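Cbs-cp12 (Microcystis aeruginosa PCC 7806, PDB 5NMU) probably takes part in redox-linked regulation of cyanobacterial photosynthesis, joining a pair of CBS domains to a CP12 domain in a hexameric fusion protein. Local coordinates at residues Gly51-Thr56 / Tyr75-Lys80; Val16-Ser21 / Leu39-Arg44; Pro81-Asn86 / Ala95-Gln100; Ile103-Val108 / Ile117-Asp122. All coordinates share one frame; numbering follows the deposited sequence.

Contact 1. Residues Gly51-Thr56 / Tyr75-Lys80; sequences GIVTET and YEIMAK
Val53 holds CG1 between the backbone N and the carbonyl carbon (chi1 61°) and so has CG2 anti to N; Ile77 puts CG1 in the same crowded position and carries CD1 across to Val53 on an extended chi2 of 166°. The two side chains therefore cross obliquely, with Val53 CG2 3.6 Å from Ile77 CD1. This packing belongs to the paired CBS module, where residues 77-80 run back along strand 51-54 and form a single antiparallel bridge, the hydrogen-bonded pair of Ile52 and Ala79. Its two bonds differ in geometry. Ala79 N reaches Ile52 O at 2.8 Å, almost perfectly straight (177°) and nearly along the C=O axis, whereas Ile52 N meets Ala79 O at 3.0 Å in the carbonyl plane. Beside the bridge, Ile52 CG2 lies 4.1 Å from Ala79 CB. Beyond the bridge, the extended chain of Lys80 takes NZ away to a salt bridge with Asp48. Ile77 also rests on Ile58 and Val62 of helix 55-63, and Phe137 of a second subunit packs on Met78. Thr54, the N-cap of that helix, receives a weak bond at OG1 from Thr56 N, 3.2 Å away. Where the backbones draw close at the start of the strand, Gly51 CA comes to 3.2 Å from Ala79 O.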
loop_
_atom_site.group_PDB
_atom_site.type_symbol
_atom_site.label_atom_id
_atom_site.label_comp_id
_atom_site.label_asym_id
_atom_site.label_seq_id
_atom_site.Cartn_x
_atom_site.Cartn_y
_atom_site.Cartn_z
ATOM N N GLY A 51 -18.816 -10.096 10.633
ATOM C CA GLY A 51 -17.683 -9.193 10.791
ATOM C C GLY A 51 -16.627 -9.932 11.556
ATOM O O GLY A 51 -16.877 -11.047 12.020
ATOM N N ILE A 52 -15.457 -9.329 11.659
ATOM C CA ILE A 52 -14.337 -9.904 12.371
ATOM C C ILE A 52 -13.534 -8.771 13.021
ATOM O O ILE A 52 -13.387 -7.691 12.456
ATOM C CB ILE A 52 -13.434 -10.787 11.450
ATOM C CG1 ILE A 52 -12.386 -11.587 12.294
ATOM C CG2 ILE A 52 -12.747 -9.934 10.371
ATOM C CD1 ILE A 52 -11.764 -12.732 11.519
ATOM N N VAL A 53 -13.033 -9.058 14.216
ATOM C CA VAL A 53 -12.062 -8.231 14.916
ATOM C C VAL A 53 -10.894 -9.147 15.326
ATOM O O VAL A 53 -11.111 -10.290 15.832
ATOM C CB VAL A 53 -12.718 -7.446 16.080
ATOM C CG1 VAL A 53 -13.335 -8.315 17.140
ATOM C CG2 VAL A 53 -11.699 -6.532 16.709
ATOM N N THR A 54 -9.687 -8.672 15.024
ATOM C CA THR A 54 -8.459 -9.463 15.165
ATOM C C THR A 54 -7.519 -8.865 16.140
ATOM O O THR A 54 -7.645 -7.677 16.483
ATOM C CB THR A 54 -7.666 -9.563 13.858
ATOM O OG1 THR A 54 -7.073 -8.297 13.517
ATOM C CG2 THR A 54 -8.572 -10.076 12.719
ATOM N N GLU A 55 -6.560 -9.678 16.573
ATOM C CA GLU A 55 -5.438 -9.180 17.386
ATOM C C GLU A 55 -4.745 -7.935 16.825
ATOM O O GLU A 55 -4.325 -7.054 17.595
ATOM C CB GLU A 55 -4.414 -10.279 17.646
ATOM C CG GLU A 55 -3.744 -10.837 16.389
ATOM C CD GLU A 55 -2.716 -11.893 16.702
ATOM O OE1 GLU A 55 -2.579 -12.204 17.871
ATOM O OE2 GLU A 55 -2.055 -12.433 15.765
ATOM N N THR A 56 -4.583 -7.902 15.507
ATOM C CA THR A 56 -3.898 -6.848 14.796
ATOM C C THR A 56 -4.777 -5.605 14.818
ATOM O O THR A 56 -4.236 -4.505 14.989
ATOM C CB THR A 56 -3.498 -7.324 13.340
ATOM O OG1 THR A 56 -2.630 -8.481 13.416
ATOM C CG2 THR A 56 -2.749 -6.339 12.642
ATOM N N TYR A 75 -17.364 -2.179 17.155
ATOM C CA TYR A 75 -17.744 -1.613 15.869
ATOM C C TYR A 75 -16.773 -0.569 15.341
ATOM O O TYR A 75 -16.675 -0.412 14.106
ATOM C CB TYR A 75 -19.164 -1.063 15.890
ATOM C CG TYR A 75 -19.412 0.165 16.732
ATOM C CD1 TYR A 75 -19.122 1.440 16.240
ATOM C CD2 TYR A 75 -20.022 0.060 17.996
ATOM C CE1 TYR A 75 -19.417 2.572 16.968
ATOM C CE2 TYR A 75 -20.298 1.207 18.754
ATOM C CZ TYR A 75 -19.968 2.428 18.223
ATOM O OH TYR A 75 -20.243 3.522 18.903
ATOM N N GLU A 76 -16.060 0.125 16.241
ATOM C CA GLU A 76 -15.113 1.132 15.791
ATOM C C GLU A 76 -13.853 0.524 15.187
ATOM O O GLU A 76 -13.178 1.211 14.471
ATOM C CB GLU A 76 -14.712 2.090 16.915
ATOM C CG GLU A 76 -15.870 2.809 17.614
ATOM C CD GLU A 76 -15.385 3.540 18.850
ATOM O OE1 GLU A 76 -14.638 4.528 18.708
ATOM O OE2 GLU A 76 -15.694 3.091 19.958
ATOM N N ILE A 77 -13.515 -0.737 15.480
ATOM C CA ILE A 77 -12.279 -1.346 14.964
ATOM C C ILE A 77 -12.474 -2.554 14.017
ATOM O O ILE A 77 -11.554 -2.895 13.263
ATOM C CB ILE A 77 -11.276 -1.691 16.093
ATOM C CG1 ILE A 77 -11.846 -2.643 17.104
ATOM C CG2 ILE A 77 -10.861 -0.411 16.825
ATOM C CD1 ILE A 77 -10.792 -3.255 18.015
ATOM N N MET A 78 -13.659 -3.172 14.050
ATOM C CA MET A 78 -13.920 -4.376 13.294
ATOM C C MET A 78 -13.902 -4.145 11.803
ATOM O O MET A 78 -14.016 -3.006 11.341
ATOM C CB MET A 78 -15.279 -4.947 13.669
ATOM C CG MET A 78 -16.482 -4.209 13.107
ATOM S SD MET A 78 -17.979 -4.778 13.911
ATOM C CE MET A 78 -19.190 -3.648 13.189
ATOM N N ALA A 79 -13.858 -5.262 11.080
ATOM C CA ALA A 79 -14.080 -5.299 9.656
ATOM C C ALA A 79 -15.438 -5.904 9.391
ATOM O O ALA A 79 -15.669 -7.030 9.699
ATOM C CB ALA A 79 -12.992 -6.123 8.977
ATOM N N LYS A 80 -16.362 -5.141 8.847
ATOM C CA LYS A 80 -17.705 -5.644 8.658
ATOM C C LYS A 80 -18.234 -4.897 7.481
ATOM O O LYS A 80 -18.205 -3.685 7.530
ATOM C CB LYS A 80 -18.604 -5.395 9.850
ATOM C CG LYS A 80 -20.013 -5.963 9.670
ATOM C CD LYS A 80 -20.893 -5.788 10.911
ATOM C CE LYS A 80 -22.347 -6.162 10.647
ATOM N NZ LYS A 80 -22.994 -6.571 11.921
#

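Contact 2. Residues Val16-Ser21 / Leu39-Arg44; sequences VTIRGS and LIVEPR
Glu42 OE1 is gripped twice: by a water that donates to it at 2.6 Å, and by Arg19 NH1 at 3.2 Å in a salt bridge whose hydrogen bond is weak, bent to 128°. The same water lies 2.6 Å from Thr17 OG1, so it links the two segments beside the parallel strands of a beta-alpha-beta unit (strand 17-18, helix 24-34, strand 38-41). Arg19 reaches the carboxylate through a bend at chi3, and its guanidinium plane stands 55° from that of Glu42. NE makes a further salt bridge to Glu143 of a second subunit, so this arginine is divided between partners within its own chain and across the interface. Between the backbones, the donor alternates between the segments, as in parallel pairing: Ile40 N donates to Val16 O, Ile40 O accepts from Ile18 N at 2.9 Å, and Ile18 O accepts from Glu42 N, which stands above the carbonyl plane. Thr17 and Ile40 share one face of the sheet; Ile18 and Val41 share the other, where helix 24-34 packs on Ile18 through Ala27. Leu39 forks between two neighbours. Its CD2 lies 4.0 Å from Val16 CB, the two side chains side by side and pointing the same way, while the Leu39 and Ile18 side chains cross obliquely, Leu39 CD1 3.9 Å from Ile18 CG2.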
loop_
_atom_site.group_PDB
_atom_site.type_symbol
_atom_site.label_atom_id
_atom_site.label_comp_id
_atom_site.label_asym_id
_atom_site.label_seq_id
_atom_site.Cartn_x
_atom_site.Cartn_y
_atom_site.Cartn_z
ATOM N N VAL A 16 -15.949 -18.452 18.420
ATOM C CA VAL A 16 -16.563 -17.601 19.422
ATOM C C VAL A 16 -16.956 -16.336 18.706
ATOM O O VAL A 16 -16.158 -15.836 17.864
ATOM C CB VAL A 16 -15.489 -17.151 20.467
ATOM C CG1 VAL A 16 -16.155 -16.477 21.653
ATOM C CG2 VAL A 16 -14.698 -18.353 20.941
ATOM N N THR A 17 -18.137 -15.808 19.044
ATOM C CA THR A 17 -18.600 -14.555 18.484
ATOM C C THR A 17 -18.677 -13.464 19.579
ATOM O O THR A 17 -18.599 -13.765 20.754
ATOM C CB THR A 17 -19.970 -14.705 17.805
ATOM O OG1 THR A 17 -20.938 -14.923 18.778
ATOM C CG2 THR A 17 -20.024 -15.885 16.849
ATOM N N ILE A 18 -18.837 -12.210 19.156
ATOM C CA ILE A 18 -19.084 -11.079 20.067
ATOM C C ILE A 18 -19.972 -10.067 19.355
ATOM O O ILE A 18 -20.044 -10.031 18.089
ATOM C CB ILE A 18 -17.743 -10.441 20.533
ATOM C CG1 ILE A 18 -17.959 -9.504 21.736
ATOM C CG2 ILE A 18 -17.019 -9.734 19.400
ATOM C CD1 ILE A 18 -16.669 -9.100 22.390
ATOM N N ARG A 19 -20.691 -9.265 20.112
ATOM C CA ARG A 19 -21.509 -8.248 19.460
ATOM C C ARG A 19 -20.644 -7.041 19.113
ATOM O O ARG A 19 -19.650 -6.781 19.766
ATOM C CB ARG A 19 -22.694 -7.863 20.328
ATOM C CG ARG A 19 -23.633 -9.049 20.601
ATOM C CD ARG A 19 -24.983 -8.595 21.171
ATOM N NE ARG A 19 -25.747 -7.909 20.130
ATOM C CZ ARG A 19 -26.398 -8.512 19.118
ATOM N NH1 ARG A 19 -26.434 -9.852 18.995
ATOM N NH2 ARG A 19 -27.040 -7.764 18.224
ATOM N N GLY A 20 -21.005 -6.357 18.029
ATOM C CA GLY A 20 -20.392 -5.131 17.620
ATOM C C GLY A 20 -20.443 -4.023 18.670
ATOM O O GLY A 20 -19.544 -3.172 18.705
ATOM N N SER A 21 -21.480 -4.052 19.505
ATOM C CA SER A 21 -21.691 -3.087 20.562
ATOM C C SER A 21 -20.830 -3.328 21.787
ATOM O O SER A 21 -20.829 -2.510 22.677
ATOM C CB SER A 21 -23.148 -3.114 20.976
ATOM O OG SER A 21 -23.502 -4.431 21.329
ATOM N N LEU A 39 -12.089 -12.754 16.770
ATOM C CA LEU A 39 -13.460 -12.999 17.162
ATOM C C LEU A 39 -14.367 -12.600 16.023
ATOM O O LEU A 39 -14.209 -11.534 15.392
ATOM C CB LEU A 39 -13.874 -12.138 18.350
ATOM C CG LEU A 39 -13.183 -12.329 19.632
ATOM C CD1 LEU A 39 -13.600 -11.190 20.598
ATOM C CD2 LEU A 39 -13.526 -13.715 20.175
ATOM N N ILE A 40 -15.371 -13.434 15.789
ATOM C CA ILE A 40 -16.328 -13.145 14.742
ATOM C C ILE A 40 -17.435 -12.278 15.340
ATOM O O ILE A 40 -17.940 -12.547 16.439
ATOM C CB ILE A 40 -16.922 -14.434 14.184
ATOM C CG1 ILE A 40 -15.845 -15.376 13.668
ATOM C CG2 ILE A 40 -17.970 -14.098 13.150
ATOM C CD1 ILE A 40 -14.873 -14.754 12.707
ATOM N N VAL A 41 -17.832 -11.251 14.612
ATOM C CA VAL A 41 -18.877 -10.356 15.063
ATOM C C VAL A 41 -20.264 -10.860 14.578
ATOM O O VAL A 41 -20.511 -11.061 13.349
ATOM C CB VAL A 41 -18.655 -8.962 14.530
ATOM C CG1 VAL A 41 -19.872 -8.065 14.820
ATOM C CG2 VAL A 41 -17.358 -8.373 15.130
ATOM N N GLU A 42 -21.169 -10.927 15.535
ATOM C CA GLU A 42 -22.449 -11.609 15.395
ATOM C C GLU A 42 -23.395 -10.805 14.480
ATOM O O GLU A 42 -23.631 -9.664 14.746
ATOM C CB GLU A 42 -23.051 -11.762 16.809
ATOM C CG GLU A 42 -24.419 -12.442 16.872
ATOM C CD GLU A 42 -24.817 -12.814 18.300
ATOM O OE1 GLU A 42 -24.287 -12.184 19.248
ATOM O OE2 GLU A 42 -25.658 -13.747 18.458
ATOM N N PRO A 43 -23.916 -11.400 13.393
ATOM C CA PRO A 43 -24.923 -10.731 12.576
ATOM C C PRO A 43 -26.108 -10.341 13.425
ATOM O O PRO A 43 -26.498 -11.090 14.314
ATOM C CB PRO A 43 -25.343 -11.818 11.585
ATOM C CG PRO A 43 -24.133 -12.692 11.458
ATOM C CD PRO A 43 -23.542 -12.715 12.829
ATOM N N ARG A 44 -26.660 -9.169 13.199
ATOM C CA ARG A 44 -27.782 -8.722 14.038
ATOM C C ARG A 44 -29.126 -9.318 13.583
ATOM O O ARG A 44 -30.063 -9.344 14.340
ATOM C CB ARG A 44 -27.832 -7.197 14.123
ATOM C CG ARG A 44 -26.614 -6.611 14.871
ATOM C CD ARG A 44 -26.742 -5.105 15.116
ATOM N NE ARG A 44 -27.189 -4.490 13.871
ATOM C CZ ARG A 44 -26.417 -3.972 12.905
ATOM N NH1 ARG A 44 -25.072 -3.855 13.027
ATOM N NH2 ARG A 44 -27.022 -3.529 11.786
HETATM O O HOH W 1 -21.950 -12.936 20.115
#

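Contact 3. Residues Pro81-Asn86 / Ala95-Gln100; sequences PCVVVN and ARLFAQ
All the direct contacts between residues 81-86 and 95-100 of helix 91-101 are van der Waals, with no hydrogen bond joining the two segments. Most of the apolar work falls to Leu97. With CG anti to the backbone N (chi1 -177°), the side chain leaves the helix towards the extended chain, and CD2 becomes the shared point of touch. Val83 meets it tip to tip, CG1 lying 3.6 Å from Leu97 CD2. Val85 instead slides past in the opposite direction, its CG2 4.0 Å from Leu97 CD2. The valines flank Val84, whose side chain turns from the helix while its carbonyl O stays 3.9 Å from Leu97 CD2. The aromatic contact is separate: Phe98 takes CG anti to the carbonyl carbon (chi1 -76°), and the side chains of Phe98 and Val85 cross at about a right angle, Phe98 CE1 4.0 Å from Val85 CG2. Ala106 and Ile118 of the neighbouring hairpin also touch Phe98, so the ring lies between the helix and the strands. Polar bonds tie both segments to other parts of the assembly. Val85 pairs through its backbone with Pro107 and Ile109, and Gln100 NE2 donates to Pro81 O of a second subunit, a bond made in both directions across that interface. Helix and extended chain closing over a small hairpin through aliphatic and aromatic side chains is part of the hydrophobic core of the second CBS domain.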
loop_
_atom_site.group_PDB
_atom_site.type_symbol
_atom_site.label_atom_id
_atom_site.label_comp_id
_atom_site.label_asym_id
_atom_site.label_seq_id
_atom_site.Cartn_x
_atom_site.Cartn_y
_atom_site.Cartn_z
ATOM N N PRO A 81 -18.693 -5.580 6.433
ATOM C CA PRO A 81 -18.470 -7.025 6.221
ATOM C C PRO A 81 -17.001 -7.408 6.103
ATOM O O PRO A 81 -16.165 -6.580 5.801
ATOM C CB PRO A 81 -19.115 -7.302 4.842
ATOM C CG PRO A 81 -19.380 -5.954 4.234
ATOM C CD PRO A 81 -18.944 -4.869 5.167
ATOM N N CYS A 82 -16.712 -8.673 6.298
ATOM C CA CYS A 82 -15.352 -9.171 6.201
ATOM C C CYS A 82 -15.260 -10.209 5.101
ATOM O O CYS A 82 -16.272 -10.657 4.602
ATOM C CB CYS A 82 -14.923 -9.702 7.553
ATOM S SG CYS A 82 -15.839 -11.135 8.032
ATOM N N VAL A 83 -14.048 -10.530 4.680
ATOM C CA VAL A 83 -13.777 -11.622 3.752
ATOM C C VAL A 83 -14.113 -12.869 4.488
ATOM O O VAL A 83 -13.697 -13.036 5.646
ATOM C CB VAL A 83 -12.283 -11.675 3.365
ATOM C CG1 VAL A 83 -11.922 -12.922 2.596
ATOM C CG2 VAL A 83 -11.892 -10.439 2.568
ATOM N N VAL A 84 -14.814 -13.776 3.808
ATOM C CA VAL A 84 -15.259 -15.049 4.358
ATOM C C VAL A 84 -14.734 -16.211 3.472
ATOM O O VAL A 84 -14.415 -16.027 2.295
ATOM C CB VAL A 84 -16.805 -15.117 4.503
ATOM C CG1 VAL A 84 -17.375 -13.815 5.074
ATOM C CG2 VAL A 84 -17.491 -15.478 3.192
ATOM N N VAL A 85 -14.665 -17.393 4.080
ATOM C CA VAL A 85 -14.139 -18.596 3.466
ATOM C C VAL A 85 -15.267 -19.669 3.470
ATOM O O VAL A 85 -15.832 -19.947 4.530
ATOM C CB VAL A 85 -12.913 -19.108 4.256
ATOM C CG1 VAL A 85 -12.501 -20.510 3.784
ATOM C CG2 VAL A 85 -11.737 -18.153 4.089
ATOM N N ASN A 86 -15.574 -20.220 2.270
ATOM C CA ASN A 86 -16.490 -21.379 2.033
ATOM C C ASN A 86 -15.818 -22.609 2.653
ATOM O O ASN A 86 -14.620 -22.786 2.425
ATOM C CB ASN A 86 -16.692 -21.538 0.464
ATOM C CG ASN A 86 -17.571 -22.741 0.021
ATOM O OD1 ASN A 86 -17.665 -23.844 0.645
ATOM N ND2 ASN A 86 -18.205 -22.549 -1.147
ATOM N N ALA A 95 -5.084 -19.910 1.110
ATOM C CA ALA A 95 -3.752 -19.250 1.202
ATOM C C ALA A 95 -3.711 -18.090 0.237
ATOM O O ALA A 95 -3.314 -17.005 0.585
ATOM C CB ALA A 95 -2.633 -20.227 0.873
ATOM N N ARG A 96 -4.187 -18.333 -0.977
ATOM C CA ARG A 96 -4.137 -17.320 -2.029
ATOM C C ARG A 96 -5.077 -16.170 -1.751
ATOM O O ARG A 96 -4.666 -15.025 -1.954
ATOM C CB ARG A 96 -4.446 -17.924 -3.378
ATOM C CG ARG A 96 -4.309 -16.935 -4.511
ATOM C CD ARG A 96 -4.400 -17.665 -5.789
ATOM N NE ARG A 96 -4.077 -16.752 -6.885
ATOM C CZ ARG A 96 -2.853 -16.501 -7.361
ATOM N NH1 ARG A 96 -1.758 -17.081 -6.843
ATOM N NH2 ARG A 96 -2.747 -15.656 -8.387
ATOM N N LEU A 97 -6.316 -16.473 -1.310
ATOM C CA LEU A 97 -7.241 -15.429 -0.871
ATOM C C LEU A 97 -6.589 -14.489 0.168
ATOM O O LEU A 97 -6.732 -13.246 0.101
ATOM C CB LEU A 97 -8.500 -16.062 -0.224
ATOM C CG LEU A 97 -9.628 -15.144 0.245
ATOM C CD1 LEU A 97 -10.191 -14.294 -0.869
ATOM C CD2 LEU A 97 -10.760 -15.892 0.924
ATOM N N PHE A 98 -5.982 -15.109 1.183
ATOM C CA PHE A 98 -5.404 -14.366 2.306
ATOM C C PHE A 98 -4.266 -13.476 1.784
ATOM O O PHE A 98 -4.210 -12.309 2.142
ATOM C CB PHE A 98 -4.925 -15.290 3.405
ATOM C CG PHE A 98 -6.015 -15.874 4.272
ATOM C CD1 PHE A 98 -7.374 -15.635 4.048
ATOM C CD2 PHE A 98 -5.658 -16.708 5.304
ATOM C CE1 PHE A 98 -8.345 -16.202 4.881
ATOM C CE2 PHE A 98 -6.598 -17.274 6.142
ATOM C CZ PHE A 98 -7.949 -17.035 5.927
ATOM N N ALA A 99 -3.425 -14.019 0.901
ATOM C CA ALA A 99 -2.330 -13.247 0.289
ATOM C C ALA A 99 -2.844 -12.064 -0.520
ATOM O O ALA A 99 -2.335 -10.972 -0.374
ATOM C CB ALA A 99 -1.445 -14.142 -0.574
ATOM N N GLN A 100 -3.903 -12.280 -1.296
ATOM C CA GLN A 100 -4.430 -11.266 -2.185
ATOM C C GLN A 100 -5.204 -10.176 -1.482
ATOM O O GLN A 100 -5.230 -9.057 -1.997
ATOM C CB GLN A 100 -5.414 -11.837 -3.214
ATOM C CG GLN A 100 -4.768 -12.693 -4.292
ATOM C CD GLN A 100 -5.805 -13.375 -5.184
ATOM O OE1 GLN A 100 -5.470 -13.831 -6.257
ATOM N NE2 GLN A 100 -7.064 -13.473 -4.724
#

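Contact 4. Residues Ile103-Val108 / Ile117-Asp122; sequences IRRAPV and IISVSD
The beta hairpin of strands 105-110 and 113-119, in the second CBS domain, carries this contact and passes directly into helix 120-126. The short strands run at 152° to each other. Ala106 and Ile118 form the hydrogen-bonded pair, each donating to the other: Ala106 N to Ile118 O at 2.8 Å, and Ile118 N to Ala106 O at 2.9 Å with an almost straight N-H...O angle of 175°. Both bonds lie nearly along the acceptor's C=O axis. One further bond, from Val120 N to Arg104 O at 2.8 Å, carries the pairing into the first turn of the helix. There the side chains of Arg104 and Val120 lie side by side, pointing the same way, with Arg104 CB 3.7 Å from Val120 CG2. Nearer the turn of the hairpin, the side chains of Val108 and Ile118 cross obliquely, Val108 CG2 3.8 Å from Ile118 CG2. Arg105, bent at chi3, brings NH1 to 3.4 Å from Ser119 CB; a water at the edge of its guanidinium, in plane, accepts from NH2 and donates to Ser121 OG. Ser121 OG also bonds Glu55 and Arg37 of a third subunit. Ser119 OG accepts from Asp122 N, and Asp122 OD2, through its anti lone pair, accepts from Ser119 N at 2.9 Å. This reciprocal pair is a capping box, here starting a helix directly at a strand end.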
loop_
_atom_site.group_PDB
_atom_site.type_symbol
_atom_site.label_atom_id
_atom_site.label_comp_id
_atom_site.label_asym_id
_atom_site.label_seq_id
_atom_site.Cartn_x
_atom_site.Cartn_y
_atom_site.Cartn_z
ATOM N N ILE A 103 -5.081 -10.471 4.487
ATOM C CA ILE A 103 -5.604 -10.787 5.803
ATOM C C ILE A 103 -4.927 -12.035 6.285
ATOM O O ILE A 103 -4.264 -12.709 5.507
ATOM C CB ILE A 103 -7.123 -11.018 5.832
ATOM C CG1 ILE A 103 -7.503 -12.156 4.878
ATOM C CG2 ILE A 103 -7.846 -9.691 5.527
ATOM C CD1 ILE A 103 -8.985 -12.456 4.889
ATOM N N ARG A 104 -5.083 -12.332 7.563
ATOM C CA ARG A 104 -4.453 -13.507 8.173
ATOM C C ARG A 104 -5.480 -14.467 8.736
ATOM O O ARG A 104 -5.098 -15.547 9.218
ATOM C CB ARG A 104 -3.458 -13.066 9.242
ATOM C CG ARG A 104 -2.263 -12.358 8.584
ATOM C CD ARG A 104 -1.596 -11.365 9.458
ATOM N NE ARG A 104 -2.521 -10.329 9.972
ATOM C CZ ARG A 104 -2.799 -9.167 9.413
ATOM N NH1 ARG A 104 -2.240 -8.807 8.274
ATOM N NH2 ARG A 104 -3.652 -8.356 10.027
ATOM N N ARG A 105 -6.763 -14.155 8.583
ATOM C CA ARG A 105 -7.807 -14.763 9.418
ATOM C C ARG A 105 -9.210 -14.483 8.831
ATOM O O ARG A 105 -9.461 -13.361 8.414
ATOM C CB ARG A 105 -7.667 -13.958 10.744
ATOM C CG ARG A 105 -7.911 -14.651 11.944
ATOM C CD ARG A 105 -7.420 -13.768 13.099
ATOM N NE ARG A 105 -5.984 -13.647 13.071
ATOM C CZ ARG A 105 -5.105 -14.583 13.388
ATOM N NH1 ARG A 105 -5.495 -15.756 13.756
ATOM N NH2 ARG A 105 -3.809 -14.334 13.296
ATOM N N ALA A 106 -10.113 -15.465 8.793
ATOM C CA ALA A 106 -11.485 -15.259 8.245
ATOM C C ALA A 106 -12.484 -16.231 8.854
ATOM O O ALA A 106 -12.125 -17.352 9.201
ATOM C CB ALA A 106 -11.490 -15.370 6.734
ATOM N N PRO A 107 -13.734 -15.793 9.035
ATOM C CA PRO A 107 -14.741 -16.817 9.432
ATOM C C PRO A 107 -14.917 -17.799 8.279
ATOM O O PRO A 107 -14.817 -17.390 7.113
ATOM C CB PRO A 107 -16.032 -16.016 9.613
ATOM C CG PRO A 107 -15.851 -14.847 8.703
ATOM C CD PRO A 107 -14.358 -14.481 8.778
ATOM N N VAL A 108 -15.124 -19.058 8.637
ATOM C CA VAL A 108 -15.650 -20.078 7.752
ATOM C C VAL A 108 -17.173 -20.094 7.809
ATOM O O VAL A 108 -17.750 -20.409 8.828
ATOM C CB VAL A 108 -15.101 -21.472 8.027
ATOM C CG1 VAL A 108 -15.729 -22.505 7.043
ATOM C CG2 VAL A 108 -13.589 -21.474 7.882
ATOM N N ILE A 117 -13.394 -20.671 12.192
ATOM C CA ILE A 117 -12.534 -19.559 11.866
ATOM C C ILE A 117 -11.234 -20.180 11.336
ATOM O O ILE A 117 -10.747 -21.179 11.857
ATOM C CB ILE A 117 -12.352 -18.642 13.089
ATOM C CG1 ILE A 117 -11.619 -17.355 12.730
ATOM C CG2 ILE A 117 -11.640 -19.362 14.244
ATOM C CD1 ILE A 117 -11.685 -16.311 13.869
ATOM N N ILE A 118 -10.710 -19.623 10.267
ATOM C CA ILE A 118 -9.500 -20.157 9.643
ATOM C C ILE A 118 -8.441 -19.021 9.523
ATOM O O ILE A 118 -8.771 -17.885 9.108
ATOM C CB ILE A 118 -9.826 -20.833 8.294
ATOM C CG1 ILE A 118 -8.610 -21.604 7.768
ATOM C CG2 ILE A 118 -10.273 -19.839 7.240
ATOM C CD1 ILE A 118 -8.909 -22.557 6.637
ATOM N N SER A 119 -7.197 -19.362 9.873
ATOM C CA SER A 119 -6.090 -18.396 9.919
ATOM C C SER A 119 -4.855 -18.946 9.218
ATOM O O SER A 119 -4.776 -20.128 8.854
ATOM C CB SER A 119 -5.678 -18.129 11.355
ATOM O OG SER A 119 -4.973 -19.234 11.865
ATOM N N VAL A 120 -3.914 -18.032 9.040
ATOM C CA VAL A 120 -2.602 -18.373 8.553
ATOM C C VAL A 120 -1.930 -19.448 9.375
ATOM O O VAL A 120 -1.254 -20.303 8.783
ATOM C CB VAL A 120 -1.679 -17.133 8.369
ATOM C CG1 VAL A 120 -2.184 -16.355 7.178
ATOM C CG2 VAL A 120 -1.596 -16.237 9.610
ATOM N N SER A 121 -2.142 -19.431 10.696
ATOM C CA SER A 121 -1.626 -20.454 11.603
ATOM C C SER A 121 -2.265 -21.860 11.302
ATOM O O SER A 121 -1.568 -22.858 11.255
ATOM C CB SER A 121 -1.892 -20.080 13.064
ATOM O OG SER A 121 -1.468 -18.759 13.353
ATOM N N ASP A 122 -3.585 -21.896 11.099
ATOM C CA ASP A 122 -4.260 -23.126 10.721
ATOM C C ASP A 122 -3.649 -23.687 9.459
ATOM O O ASP A 122 -3.411 -24.876 9.388
ATOM C CB ASP A 122 -5.750 -22.934 10.531
ATOM C CG ASP A 122 -6.453 -22.530 11.791
ATOM O OD1 ASP A 122 -6.249 -23.139 12.870
ATOM O OD2 ASP A 122 -7.256 -21.591 11.672
HETATM O O HOH W 2 -1.713 -15.795 13.904
#

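Along the chain the contacts come in series, contact 2 closing before contact 1 opens, followed by contact 3 and then contact 4. Contacts 1 and 2, with centres 9 Å apart, share the sheet in which strand 38-41 lies between 17-18 and 51-54. Contacts 3 and 4, whose centres are 8 Å apart, build the helix 91-101 and hairpin part of the second CBS domain. Contact 1 itself joins the two CBS domains; Ile40 on Pro107 and Ile117 links contacts 2 and 4, Ile52 on Cys82 contacts 1 and 3, and Thr54 on Arg105 contacts 1 and 4. Contacts 1, 2 and 3 reach a second subunit and contacts 1, 3 and 4 a third, so the paired CBS domains also pack against neighbouring subunits of the hexamer.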